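Local coordinates for protein glucoamylase (Thermoanaerobacterium thermosaccharolyticum, PDB 1LF6) that hydrolyses terminal alpha-1,4-linked glucose units successively from the non-reducing ends of glucan chains, probably releasing beta-D-glucose, at residues A294-L305 and N653-F663; D374-T382 and G392-P401. One frame throughout, in Å; residues are numbered along the deposited sequence.

Contact 1. Residues A294-L305 and N653-F663; sequences ANSLYYNSMMIL and NWAHAEYVILF
Leu297 packs over one face of the Tyr659 ring. Its CB sits 3.8 Å from Tyr659 CE1, and CG follows 3.6 Å from the same carbon. With CG anti to the backbone N (chi1 -172°), the CD2 branch swings over the centre of the ring, 3.5 Å from Tyr659 CZ, a CH-pi contact; CD1 is turned instead toward the edge of the His656 imidazole. One turn beyond Leu297, Ser301 OG accepts from His656 ND1 (3.0 Å), the oxygen lying in the imidazole plane, and donates in turn to Leu297 O (2.7 Å). Ile304 CD1 covers a face of the imidazole, while Val660 CG2 packs 3.6 Å from Met302 SD. Tyr659 OH is hydrogen-bonded to Glu625 OE1. With an alanine here, Leu297 CD2 would probably face a gap where the ring lay, and Glu625 OE1 would lose its tyrosine hydroxyl partner. The axes of helical segments 296-305 and 653-663 approach to 9.1 Å, roughly antiparallel with 139° between their N-to-C directions. They come from the beginning and end of the family 15 region, consistent with closure of the (alpha/alpha) barrel. Helix 269-284 packs on 296-305 and helix 600-612 on 653-663, while helices 342-355 and 618-627 each touch both.

Contact 2. Residues D374-T382 and G392-P401; sequences DNGMIPQNT and GIQLDEQADP
Gly392 and Gln380 lie side by side where two loops of the (alpha/alpha) barrel meet, one leaving helix 358-375 and the other leading into helix 395-407. Gly392 O takes protons from two waters: one, 2.7 Å away, also donates to Ile378 O, and the other accepts from Gln380 N, so the loops are joined through solvent at this point. Next comes Ile393, whose CD1 reaches back to Met377 CE at 3.8 Å and crosses the methionine chain at about a right angle. Gln394 N donates to the first of those waters (2.9 Å). Its extended side chain passes Gln380, NE2 lying 3.3 Å from Gln380 CG, and is hydrogen-bonded to Gln434 and Glu438 through NE2 and to Arg343 through OE1. Glu438 is probably the proton donor of the active site, which would place this contact at the edge of the catalytic centre. Glu397 turns its backbone O against the CB and CG1 of Ile378, and that same O takes a bond from Ser342 OG.

Gln398 does most of the polar work. A bend at chi2 (-55°) folds its amide back alongside the Ile378 backbone, where it behaves like a peptide group of a neighbouring strand: Ile378 N donates to Gln398 OE1 (2.9 Å) and Gln398 NE2 donates to Ile378 O (2.7 Å). Both bonds are nearly straight, at 165° and 169°, and both use a lone pair in the carbonyl plane, which fixes the rotation of the amide. NE2 also makes a longer bond to Gln394 O, approaching from above that carbonyl's plane. Beyond Gln398 the helix kinks at Pro401, whose nitrogen carries no proton for a helical bond, and the proline ring ends the contact with CG 4.2 Å from Ile378 CG1.

How the contacts relate
The chain first builds the N-terminal beta sandwich, then runs through helix 269-284 to residues 294-305, where the wide loop of contact 1 opens. Helices 342-355 and 358-375 follow before the chain enters contact 2, which closes a small loop of nine residues between 374-382 and 392-401. From there it continues through more of the barrel helices until 653-663 returns to meet 294-305. Contact 2 is thus nested inside contact 1. Their centres stand 25 Å apart and their nearest atoms about 7 Å, without touching. Contact 1 joins distant ends of the catalytic region; contact 2 ties neighbouring loops beside the probable active site.

Contact 1. Residues A294-L305 and N653-F663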
loop_
_atom_site.group_PDB
_atom_site.type_symbol
_atom_site.label_atom_id
_atom_site.label_comp_id
_atom_site.label_asym_id
_atom_site.label_seq_id
_atom_site.Cartn_x
_atom_site.Cartn_y
_atom_site.Cartn_z
ATOM N N ALA A 294 17.927 -13.075 8.659
ATOM C CA ALA A 294 17.031 -12.346 7.765
ATOM C C ALA A 294 16.435 -13.302 6.735
ATOM O O ALA A 294 17.162 -14.045 6.077
ATOM C CB ALA A 294 17.791 -11.221 7.070
ATOM N N ASN A 295 15.111 -13.287 6.599
ATOM C CA ASN A 295 14.434 -14.180 5.664
ATOM C C ASN A 295 13.837 -13.455 4.460
ATOM O O ASN A 295 13.963 -12.236 4.324
ATOM C CB ASN A 295 13.348 -14.978 6.396
ATOM C CG ASN A 295 12.255 -14.092 6.976
ATOM O OD1 ASN A 295 11.388 -14.561 7.712
ATOM N ND2 ASN A 295 12.293 -12.812 6.644
ATOM N N SER A 296 13.179 -14.209 3.589
ATOM C CA SER A 296 12.593 -13.635 2.386
ATOM C C SER A 296 11.525 -12.583 2.656
ATOM O O SER A 296 11.505 -11.534 2.009
ATOM C CB SER A 296 12.011 -14.742 1.502
ATOM O OG SER A 296 10.931 -15.393 2.146
ATOM N N LEU A 297 10.637 -12.848 3.605
ATOM C CA LEU A 297 9.581 -11.885 3.900
ATOM C C LEU A 297 10.171 -10.589 4.429
ATOM O O LEU A 297 9.634 -9.514 4.177
ATOM C CB LEU A 297 8.577 -12.463 4.903
ATOM C CG LEU A 297 7.313 -11.633 5.148
ATOM C CD1 LEU A 297 6.659 -11.258 3.825
ATOM C CD2 LEU A 297 6.344 -12.428 6.008
ATOM N N TYR A 298 11.280 -10.691 5.157
ATOM C CA TYR A 298 11.948 -9.511 5.700
ATOM C C TYR A 298 12.434 -8.647 4.542
ATOM O O TYR A 298 12.144 -7.455 4.477
ATOM C CB TYR A 298 13.139 -9.933 6.562
ATOM C CG TYR A 298 14.128 -8.827 6.867
ATOM C CD1 TYR A 298 13.818 -7.812 7.769
ATOM C CD2 TYR A 298 15.396 -8.821 6.280
ATOM C CE1 TYR A 298 14.751 -6.819 8.091
ATOM C CE2 TYR A 298 16.336 -7.833 6.593
ATOM C CZ TYR A 298 16.012 -6.840 7.502
ATOM O OH TYR A 298 16.957 -5.899 7.851
ATOM N N TYR A 299 13.183 -9.249 3.628
ATOM C CA TYR A 299 13.686 -8.507 2.481
ATOM C C TYR A 299 12.531 -8.034 1.594
ATOM O O TYR A 299 12.526 -6.893 1.121
ATOM C CB TYR A 299 14.669 -9.380 1.689
ATOM C CG TYR A 299 16.013 -9.539 2.370
ATOM C CD1 TYR A 299 16.868 -8.448 2.525
ATOM C CD2 TYR A 299 16.425 -10.773 2.873
ATOM C CE1 TYR A 299 18.111 -8.581 3.170
ATOM C CE2 TYR A 299 17.664 -10.918 3.522
ATOM C CZ TYR A 299 18.498 -9.816 3.664
ATOM O OH TYR A 299 19.714 -9.958 4.304
ATOM N N ASN A 300 11.548 -8.900 1.378
ATOM C CA ASN A 300 10.403 -8.525 0.550
ATOM C C ASN A 300 9.738 -7.288 1.145
ATOM O O ASN A 300 9.464 -6.317 0.435
ATOM C CB ASN A 300 9.386 -9.677 0.466
ATOM C CG ASN A 300 8.303 -9.431 -0.583
ATOM O OD1 ASN A 300 7.109 -9.492 -0.288
ATOM N ND2 ASN A 300 8.719 -9.159 -1.811
ATOM N N SER A 301 9.488 -7.320 2.454
ATOM C CA SER A 301 8.851 -6.195 3.132
ATOM C C SER A 301 9.666 -4.910 2.988
ATOM O O SER A 301 9.114 -3.856 2.684
ATOM C CB SER A 301 8.658 -6.506 4.623
ATOM O OG SER A 301 7.822 -7.641 4.801
ATOM N N MET A 302 10.978 -5.001 3.198
ATOM C CA MET A 302 11.820 -3.815 3.103
ATOM C C MET A 302 11.878 -3.204 1.702
ATOM O O MET A 302 11.968 -1.984 1.562
ATOM C CB MET A 302 13.233 -4.118 3.613
ATOM C CG MET A 302 13.309 -4.373 5.123
ATOM S SD MET A 302 12.442 -3.130 6.106
ATOM C CE MET A 302 13.252 -1.612 5.566
ATOM N N MET A 303 11.823 -4.034 0.666
ATOM C CA MET A 303 11.856 -3.518 -0.700
ATOM C C MET A 303 10.529 -2.826 -0.997
ATOM O O MET A 303 10.494 -1.747 -1.602
ATOM C CB MET A 303 12.082 -4.653 -1.703
ATOM C CG MET A 303 13.390 -5.403 -1.489
ATOM S SD MET A 303 13.791 -6.578 -2.799
ATOM C CE MET A 303 15.078 -5.756 -3.547
ATOM N N ILE A 304 9.439 -3.456 -0.571
ATOM C CA ILE A 304 8.114 -2.892 -0.780
ATOM C C ILE A 304 8.050 -1.506 -0.144
ATOM O O ILE A 304 7.553 -0.562 -0.758
ATOM C CB ILE A 304 7.008 -3.799 -0.175
ATOM C CG1 ILE A 304 6.869 -5.068 -1.012
ATOM C CG2 ILE A 304 5.676 -3.046 -0.109
ATOM C CD1 ILE A 304 5.855 -6.050 -0.466
ATOM N N LEU A 305 8.568 -1.374 1.075
ATOM C CA LEU A 305 8.561 -0.079 1.753
ATOM C C LEU A 305 9.427 0.892 0.963
ATOM O O LEU A 305 9.025 2.016 0.669
ATOM C CB LEU A 305 9.099 -0.214 3.185
ATOM C CG LEU A 305 8.275 -1.096 4.128
ATOM C CD1 LEU A 305 8.899 -1.082 5.514
ATOM C CD2 LEU A 305 6.824 -0.597 4.186
ATOM N N ASN A 653 1.520 -1.134 3.790
ATOM C CA ASN A 653 2.875 -0.808 4.211
ATOM C C ASN A 653 3.118 -0.844 5.713
ATOM O O ASN A 653 4.165 -1.307 6.162
ATOM C CB ASN A 653 3.284 0.543 3.618
ATOM C CG ASN A 653 3.376 0.496 2.097
ATOM O OD1 ASN A 653 3.592 -0.573 1.513
ATOM N ND2 ASN A 653 3.227 1.644 1.450
ATOM N N TRP A 654 2.151 -0.370 6.486
ATOM C CA TRP A 654 2.264 -0.378 7.936
ATOM C C TRP A 654 2.374 -1.821 8.455
ATOM O O TRP A 654 3.137 -2.100 9.395
ATOM C CB TRP A 654 1.043 0.339 8.526
ATOM C CG TRP A 654 1.002 0.458 10.017
ATOM C CD1 TRP A 654 1.953 0.056 10.915
ATOM C CD2 TRP A 654 -0.081 0.982 10.789
ATOM N NE1 TRP A 654 1.523 0.295 12.201
ATOM C CE2 TRP A 654 0.277 0.863 12.151
ATOM C CE3 TRP A 654 -1.324 1.543 10.461
ATOM C CZ2 TRP A 654 -0.566 1.284 13.183
ATOM C CZ3 TRP A 654 -2.161 1.957 11.484
ATOM C CH2 TRP A 654 -1.778 1.827 12.831
ATOM N N ALA A 655 1.634 -2.740 7.840
ATOM C CA ALA A 655 1.674 -4.138 8.259
ATOM C C ALA A 655 3.035 -4.773 7.947
ATOM O O ALA A 655 3.548 -5.581 8.719
ATOM C CB ALA A 655 0.562 -4.919 7.576
ATOM N N HIS A 656 3.613 -4.418 6.807
ATOM C CA HIS A 656 4.921 -4.948 6.445
ATOM C C HIS A 656 5.975 -4.379 7.384
ATOM O O HIS A 656 6.927 -5.067 7.753
ATOM C CB HIS A 656 5.241 -4.615 4.987
ATOM C CG HIS A 656 4.632 -5.577 4.015
ATOM N ND1 HIS A 656 5.133 -6.847 3.818
ATOM C CD2 HIS A 656 3.516 -5.491 3.253
ATOM C CE1 HIS A 656 4.347 -7.504 2.982
ATOM N NE2 HIS A 656 3.359 -6.705 2.625
ATOM N N ALA A 657 5.789 -3.123 7.777
ATOM C CA ALA A 657 6.711 -2.470 8.693
ATOM C C ALA A 657 6.601 -3.169 10.043
ATOM O O ALA A 657 7.606 -3.422 10.713
ATOM C CB ALA A 657 6.359 -0.986 8.824
ATOM N N GLU A 658 5.372 -3.495 10.434
ATOM C CA GLU A 658 5.145 -4.175 11.700
ATOM C C GLU A 658 5.804 -5.554 11.660
ATOM O O GLU A 658 6.402 -5.976 12.642
ATOM C CB GLU A 658 3.645 -4.325 11.971
ATOM C CG GLU A 658 3.307 -4.869 13.361
ATOM C CD GLU A 658 3.634 -3.891 14.482
ATOM O OE1 GLU A 658 4.003 -2.736 14.184
ATOM O OE2 GLU A 658 3.513 -4.281 15.663
ATOM N N TYR A 659 5.694 -6.257 10.530
ATOM C CA TYR A 659 6.314 -7.577 10.427
ATOM C C TYR A 659 7.827 -7.476 10.589
ATOM O O TYR A 659 8.435 -8.267 11.307
ATOM C CB TYR A 659 6.002 -8.265 9.088
ATOM C CG TYR A 659 6.820 -9.530 8.906
ATOM C CD1 TYR A 659 8.056 -9.499 8.255
ATOM C CD2 TYR A 659 6.416 -10.733 9.485
ATOM C CE1 TYR A 659 8.871 -10.628 8.194
ATOM C CE2 TYR A 659 7.227 -11.870 9.430
ATOM C CZ TYR A 659 8.452 -11.806 8.786
ATOM O OH TYR A 659 9.267 -12.913 8.748
ATOM N N VAL A 660 8.431 -6.508 9.912
ATOM C CA VAL A 660 9.875 -6.309 10.000
ATOM C C VAL A 660 10.300 -6.076 11.449
ATOM O O VAL A 660 11.214 -6.730 11.949
ATOM C CB VAL A 660 10.315 -5.106 9.135
ATOM C CG1 VAL A 660 11.777 -4.757 9.403
ATOM C CG2 VAL A 660 10.127 -5.440 7.676
ATOM N N ILE A 661 9.624 -5.149 12.123
ATOM C CA ILE A 661 9.947 -4.829 13.509
ATOM C C ILE A 661 9.723 -6.014 14.448
ATOM O O ILE A 661 10.503 -6.230 15.380
ATOM C CB ILE A 661 9.127 -3.599 13.981
ATOM C CG1 ILE A 661 9.606 -2.354 13.226
ATOM C CG2 ILE A 661 9.280 -3.393 15.480
ATOM C CD1 ILE A 661 8.680 -1.159 13.329
ATOM N N LEU A 662 8.669 -6.789 14.201
ATOM C CA LEU A 662 8.363 -7.957 15.032
ATOM C C LEU A 662 9.407 -9.047 14.817
ATOM O O LEU A 662 9.926 -9.630 15.767
ATOM C CB LEU A 662 6.981 -8.510 14.679
ATOM C CG LEU A 662 6.617 -9.841 15.335
ATOM C CD1 LEU A 662 6.648 -9.675 16.846
ATOM C CD2 LEU A 662 5.245 -10.303 14.859
ATOM N N PHE A 663 9.689 -9.321 13.548
ATOM C CA PHE A 663 10.674 -10.317 13.154
ATOM C C PHE A 663 12.005 -10.040 13.856
ATOM O O PHE A 663 12.592 -10.930 14.469
ATOM C CB PHE A 663 10.860 -10.265 11.631
ATOM C CG PHE A 663 11.966 -11.144 11.119
ATOM C CD1 PHE A 663 11.825 -12.523 11.107
ATOM C CD2 PHE A 663 13.159 -10.587 10.664
ATOM C CE1 PHE A 663 12.859 -13.345 10.649
ATOM C CE2 PHE A 663 14.198 -11.392 10.206
ATOM C CZ PHE A 663 14.049 -12.774 10.197
#

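Contact 2. Residues D374-T382 and G392-P401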
loop_
_atom_site.group_PDB
_atom_site.type_symbol
_atom_site.label_atom_id
_atom_site.label_comp_id
_atom_site.label_asym_id
_atom_site.label_seq_id
_atom_site.Cartn_x
_atom_site.Cartn_y
_atom_site.Cartn_z
ATOM N N ASP A 374 5.051 24.356 6.702
ATOM C CA ASP A 374 3.981 24.981 5.938
ATOM C C ASP A 374 2.601 24.972 6.600
ATOM O O ASP A 374 1.715 25.720 6.181
ATOM C CB ASP A 374 3.863 24.332 4.555
ATOM C CG ASP A 374 5.176 24.334 3.786
ATOM O OD1 ASP A 374 5.867 25.375 3.773
ATOM O OD2 ASP A 374 5.512 23.294 3.183
ATOM N N ASN A 375 2.409 24.147 7.628
ATOM C CA ASN A 375 1.106 24.061 8.288
ATOM C C ASN A 375 1.109 24.395 9.773
ATOM O O ASN A 375 0.068 24.746 10.329
ATOM C CB ASN A 375 0.523 22.656 8.106
ATOM C CG ASN A 375 0.166 22.359 6.677
ATOM O OD1 ASN A 375 -0.805 22.900 6.143
ATOM N ND2 ASN A 375 0.955 21.502 6.036
ATOM N N GLY A 376 2.266 24.272 10.411
ATOM C CA GLY A 376 2.355 24.560 11.832
ATOM C C GLY A 376 1.783 23.410 12.643
ATOM O O GLY A 376 1.565 23.518 13.850
ATOM N N MET A 377 1.544 22.297 11.965
ATOM C CA MET A 377 0.992 21.118 12.611
ATOM C C MET A 377 0.869 20.004 11.578
ATOM O O MET A 377 1.151 20.216 10.401
ATOM C CB MET A 377 -0.366 21.477 13.236
ATOM C CG MET A 377 -1.523 20.592 12.845
ATOM S SD MET A 377 -2.226 20.966 11.236
ATOM C CE MET A 377 -3.939 20.630 11.608
ATOM N N ILE A 378 0.475 18.814 12.018
ATOM C CA ILE A 378 0.323 17.694 11.094
ATOM C C ILE A 378 -1.147 17.470 10.737
ATOM O O ILE A 378 -1.951 17.091 11.591
ATOM C CB ILE A 378 0.867 16.375 11.701
ATOM C CG1 ILE A 378 2.376 16.498 11.978
ATOM C CG2 ILE A 378 0.595 15.207 10.743
ATOM C CD1 ILE A 378 3.222 16.659 10.729
ATOM N N PRO A 379 -1.522 17.708 9.472
ATOM C CA PRO A 379 -2.928 17.490 9.096
ATOM C C PRO A 379 -3.247 15.990 9.058
ATOM O O PRO A 379 -2.329 15.169 8.989
ATOM C CB PRO A 379 -3.032 18.166 7.726
ATOM C CG PRO A 379 -1.642 18.044 7.177
ATOM C CD PRO A 379 -0.749 18.297 8.367
ATOM N N GLN A 380 -4.532 15.634 9.123
ATOM C CA GLN A 380 -4.942 14.231 9.114
ATOM C C GLN A 380 -4.047 13.437 8.172
ATOM O O GLN A 380 -3.507 12.400 8.542
ATOM C CB GLN A 380 -6.407 14.081 8.686
ATOM C CG GLN A 380 -6.884 12.630 8.682
ATOM C CD GLN A 380 -8.398 12.486 8.564
ATOM O OE1 GLN A 380 -8.915 11.396 8.450
ATOM N NE2 GLN A 380 -9.099 13.583 8.592
ATOM N N ASN A 381 -3.896 13.948 6.955
ATOM C CA ASN A 381 -3.039 13.341 5.952
ATOM C C ASN A 381 -2.749 14.388 4.884
ATOM O O ASN A 381 -3.388 15.440 4.846
ATOM C CB ASN A 381 -3.686 12.082 5.346
ATOM C CG ASN A 381 -5.096 12.328 4.829
ATOM O OD1 ASN A 381 -5.923 11.416 4.797
ATOM N ND2 ASN A 381 -5.370 13.549 4.412
ATOM N N THR A 382 -1.774 14.107 4.031
ATOM C CA THR A 382 -1.405 15.042 2.977
ATOM C C THR A 382 -1.125 14.310 1.677
ATOM O O THR A 382 -0.877 13.102 1.674
ATOM C CB THR A 382 -0.115 15.801 3.329
ATOM O OG1 THR A 382 0.930 14.850 3.553
ATOM C CG2 THR A 382 -0.294 16.652 4.574
ATOM N N GLY A 392 -8.930 16.192 9.644
ATOM C CA GLY A 392 -9.219 15.654 10.957
ATOM C C GLY A 392 -8.055 15.962 11.882
ATOM O O GLY A 392 -6.925 16.137 11.425
ATOM N N ILE A 393 -8.324 16.038 13.180
ATOM C CA ILE A 393 -7.287 16.322 14.159
ATOM C C ILE A 393 -6.916 15.069 14.954
ATOM O O ILE A 393 -7.650 14.648 15.848
ATOM C CB ILE A 393 -7.748 17.415 15.151
ATOM C CG1 ILE A 393 -8.087 18.703 14.388
ATOM C CG2 ILE A 393 -6.672 17.653 16.203
ATOM C CD1 ILE A 393 -6.939 19.272 13.562
ATOM N N GLN A 394 -5.771 14.480 14.625
ATOM C CA GLN A 394 -5.304 13.271 15.309
ATOM C C GLN A 394 -4.065 13.599 16.129
ATOM O O GLN A 394 -3.003 13.861 15.571
ATOM C CB GLN A 394 -4.967 12.181 14.279
ATOM C CG GLN A 394 -6.189 11.522 13.652
ATOM C CD GLN A 394 -5.865 10.717 12.400
ATOM O OE1 GLN A 394 -4.837 10.040 12.325
ATOM N NE2 GLN A 394 -6.753 10.776 11.418
ATOM N N LEU A 395 -4.206 13.578 17.450
ATOM C CA LEU A 395 -3.102 13.891 18.339
ATOM C C LEU A 395 -1.925 12.942 18.206
ATOM O O LEU A 395 -0.765 13.366 18.294
ATOM C CB LEU A 395 -3.587 13.934 19.797
ATOM C CG LEU A 395 -4.173 15.269 20.271
ATOM C CD1 LEU A 395 -3.062 16.301 20.382
ATOM C CD2 LEU A 395 -5.247 15.751 19.299
ATOM N N ASP A 396 -2.210 11.661 17.993
ATOM C CA ASP A 396 -1.137 10.691 17.857
ATOM C C ASP A 396 -0.266 11.079 16.678
ATOM O O ASP A 396 0.947 10.872 16.710
ATOM C CB ASP A 396 -1.696 9.266 17.692
ATOM C CG ASP A 396 -2.358 9.036 16.352
ATOM O OD1 ASP A 396 -3.145 9.899 15.916
ATOM O OD2 ASP A 396 -2.101 7.972 15.745
ATOM N N GLU A 397 -0.871 11.678 15.654
ATOM C CA GLU A 397 -0.099 12.091 14.486
ATOM C C GLU A 397 0.768 13.336 14.732
ATOM O O GLU A 397 1.706 13.598 13.980
ATOM C CB GLU A 397 -1.023 12.298 13.277
ATOM C CG GLU A 397 -1.542 10.981 12.687
ATOM C CD GLU A 397 -2.025 11.118 11.254
ATOM O OE1 GLU A 397 -1.662 10.258 10.418
ATOM O OE2 GLU A 397 -2.765 12.078 10.955
ATOM N N GLN A 398 0.462 14.093 15.784
ATOM C CA GLN A 398 1.254 15.273 16.118
ATOM C C GLN A 398 2.466 14.811 16.923
ATOM O O GLN A 398 3.539 15.422 16.879
ATOM C CB GLN A 398 0.450 16.254 16.982
ATOM C CG GLN A 398 -0.940 16.586 16.466
ATOM C CD GLN A 398 -0.931 17.104 15.042
ATOM O OE1 GLN A 398 -0.122 17.966 14.682
ATOM N NE2 GLN A 398 -1.844 16.588 14.223
ATOM N N ALA A 399 2.279 13.718 17.655
ATOM C CA ALA A 399 3.314 13.163 18.522
ATOM C C ALA A 399 4.375 12.293 17.858
ATOM O O ALA A 399 5.562 12.404 18.178
ATOM C CB ALA A 399 2.653 12.375 19.653
ATOM N N ASP A 400 3.954 11.427 16.941
ATOM C CA ASP A 400 4.880 10.514 16.283
ATOM C C ASP A 400 6.111 11.148 15.655
ATOM O O ASP A 400 7.213 10.634 15.802
ATOM C CB ASP A 400 4.134 9.651 15.256
ATOM C CG ASP A 400 3.196 8.650 15.924
ATOM O OD1 ASP A 400 3.418 8.351 17.118
ATOM O OD2 ASP A 400 2.258 8.160 15.264
ATOM N N PRO A 401 5.943 12.264 14.935
ATOM C CA PRO A 401 7.145 12.859 14.347
ATOM C C PRO A 401 8.150 13.301 15.416
ATOM O O PRO A 401 9.360 13.304 15.172
ATOM C CB PRO A 401 6.592 14.014 13.507
ATOM C CG PRO A 401 5.218 14.262 14.083
ATOM C CD PRO A 401 4.723 12.897 14.409
HETATM O O HOH W 1 -4.401 15.627 12.374
HETATM O O HOH W 2 -5.765 18.320 9.960
#